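Local coordinates for probable leucine/isoleucine/valine-binding protein (Rhodopirellula baltica, PDB 4KV7) that probably binds branched-chain amino acids or related small ligands as a periplasmic solute-binding protein of the leucine-binding protein family, at residues D279-V283 with I341-A345. The protein carries 1 engineered substitution. Sequence-based numbering, arbitrary orientation.
Sequences DLPLV and IGLGA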
ATOM      1  N   ASP A 279      17.276   6.392  -9.175  1.00 14.69           N
ATOM      2  CA  ASP A 279      17.928   7.678  -8.986  0.59 15.95           C
ATOM      3  C   ASP A 279      16.995   8.851  -9.268  1.00 12.14           C
ATOM      4  O   ASP A 279      17.432   9.989  -9.376  1.00 14.24           O
ATOM      5  CB  ASP A 279      19.219   7.747  -9.789  0.59 16.63           C
ATOM      6  CG  ASP A 279      20.207   6.682  -9.363  0.59 17.28           C
ATOM      7  OD1 ASP A 279      20.257   6.369  -8.148  0.59 18.73           O
ATOM      8  OD2 ASP A 279      20.923   6.152 -10.236  0.59 21.23           O
ATOM      9  N   LEU A 280      15.695   8.565  -9.334  1.00 12.84           N
ATOM     10  CA  LEU A 280      14.695   9.632  -9.399  1.00 13.01           C
ATOM     11  C   LEU A 280      14.920  10.554  -8.206  1.00 11.94           C
ATOM     12  O   LEU A 280      15.202  10.074  -7.101  1.00 12.24           O
ATOM     13  CB  LEU A 280      13.283   9.052  -9.332  1.00 14.15           C
ATOM     14  CG  LEU A 280      12.755   8.392 -10.600  1.00 13.98           C
ATOM     15  CD1 LEU A 280      11.505   7.586 -10.273  1.00 18.71           C
ATOM     16  CD2 LEU A 280      12.457   9.439 -11.660  1.00 18.31           C
ATOM     17  N   PRO A 281      14.772  11.875  -8.398  1.00 13.04           N
ATOM     18  CA  PRO A 281      15.089  12.809  -7.305  1.00 13.55           C
ATOM     19  C   PRO A 281      14.371  12.506  -5.988  1.00 13.35           C
ATOM     20  O   PRO A 281      14.991  12.579  -4.928  1.00 13.57           O
ATOM     21  CB  PRO A 281      14.663  14.170  -7.871  1.00 15.02           C
ATOM     22  CG  PRO A 281      14.836  14.013  -9.348  1.00 19.62           C
ATOM     23  CD  PRO A 281      14.445  12.584  -9.651  1.00 14.29           C
ATOM     24  N   LEU A 282      13.093  12.156  -6.037  1.00 12.27           N
ATOM     25  CA  LEU A 282      12.366  11.838  -4.808  0.59 12.01           C
ATOM     26  C   LEU A 282      12.977  10.644  -4.102  1.00 10.79           C
ATOM     27  O   LEU A 282      13.075  10.620  -2.870  1.00 10.85           O
ATOM     28  CB  LEU A 282      10.890  11.545  -5.084  0.59 13.78           C
ATOM     29  CG  LEU A 282      10.041  11.182  -3.853  0.59 18.32           C
ATOM     30  CD1 LEU A 282       8.628  11.632  -4.062  0.59 24.81           C
ATOM     31  CD2 LEU A 282      10.047   9.676  -3.519  0.59  9.24           C
ATOM     32  N   VAL A 283      13.355   9.633  -4.876  1.00 10.32           N
ATOM     33  CA  VAL A 283      13.898   8.419  -4.281  1.00 10.04           C
ATOM     34  C   VAL A 283      15.255   8.675  -3.640  1.00  9.90           C
ATOM     35  O   VAL A 283      15.537   8.140  -2.569  1.00 10.44           O
ATOM     36  CB  VAL A 283      13.946   7.252  -5.280  1.00 10.65           C
ATOM     37  CG1 VAL A 283      14.521   6.018  -4.616  1.00 11.90           C
ATOM     38  CG2 VAL A 283      12.550   6.956  -5.814  1.00 12.12           C
ATOM     39  N   ILE A 341       6.806  15.957  -7.474  1.00 17.32           N
ATOM     40  CA  ILE A 341       7.653  15.786  -6.294  1.00 18.33           C
ATOM     41  C   ILE A 341       8.903  14.970  -6.603  1.00 16.63           C
ATOM     42  O   ILE A 341       9.562  14.468  -5.699  1.00 18.05           O
ATOM     43  CB  ILE A 341       6.899  15.165  -5.083  1.00 22.54           C
ATOM     44  CG1 ILE A 341       6.263  13.822  -5.451  1.00 22.24           C
ATOM     45  CG2 ILE A 341       5.851  16.121  -4.547  1.00 28.15           C
ATOM     46  CD1 ILE A 341       5.502  13.177  -4.284  1.00 28.79           C
ATOM     47  N   GLY A 342       9.236  14.841  -7.883  1.00 17.22           N
ATOM     48  CA  GLY A 342      10.455  14.154  -8.272  1.00 17.10           C
ATOM     49  C   GLY A 342      10.306  12.671  -8.544  1.00 16.42           C
ATOM     50  O   GLY A 342      11.282  11.924  -8.444  1.00 17.12           O
ATOM     51  N   LEU A 343       9.091  12.252  -8.905  1.00 15.88           N
ATOM     52  CA  LEU A 343       8.793  10.855  -9.222  1.00 18.75           C
ATOM     53  C   LEU A 343       8.952  10.527 -10.704  1.00 21.54           C
ATOM     54  O   LEU A 343       8.827   9.370 -11.103  1.00 30.71           O
ATOM     55  CB  LEU A 343       7.374  10.511  -8.789  1.00 19.18           C
ATOM     56  CG  LEU A 343       7.236  10.262  -7.297  1.00 17.30           C
ATOM     57  CD1 LEU A 343       5.783  10.156  -6.899  1.00 21.83           C
ATOM     58  CD2 LEU A 343       7.981   8.992  -6.926  1.00 22.41           C
ATOM     59  N   GLY A 344       9.215  11.541 -11.517  1.00 23.74           N
ATOM     60  CA  GLY A 344       9.404  11.330 -12.943  1.00 25.55           C
ATOM     61  C   GLY A 344       8.151  11.605 -13.755  1.00 31.30           C
ATOM     62  O   GLY A 344       8.216  11.781 -14.972  1.00 34.70           O
ATOM     63  N   ALA A 345       7.007  11.629 -13.078  1.00 28.68           N
ATOM     64  CA  ALA A 345       5.729  11.940 -13.709  1.00 26.20           C
ATOM     65  C   ALA A 345       4.843  12.672 -12.709  1.00 22.79           C
ATOM     66  O   ALA A 345       4.925  12.420 -11.500  1.00 19.26           O
ATOM     67  CB  ALA A 345       5.050  10.670 -14.190  1.00 29.61           C
TER
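The first turn of a helix has backbone NH groups that its own carbonyls cannot reach, and a loop far away in sequence can satisfy one of them, as this contact illustrates. Ile341 begins the approach: its CD1 lies 3.5 Å from Leu282 CD1, an apolar contact, while its carbonyl O sits 3.3 Å from Leu282 CB. Gly342 then makes the polar link: Gly342 O accepts a hydrogen bond from Leu282 N at 3.0 Å, nearly straight at 166°. Glycine is needed here twice over: a CB would clash with Leu282 N, and the positive phi of 92° would jam it against the preceding carbonyl. Leu343 starts away from the helix, yet its CG comes within 3.8 Å of Leu282 CD1, and its O meets Leu280 CD1 at 3.3 Å. Gly344, whose backbone angles again call for glycine, brings its CA to 3.8 Å from CD2 of the N-cap residue Leu280. Within the periplasmic binding protein fold, the loop between helix 326-335 and strand 347-349 is thus pinned to the start of helix 281-293, while helix 301-319 meets Leu282 through Leu304 and Ile308 and Ile341 through Ile312.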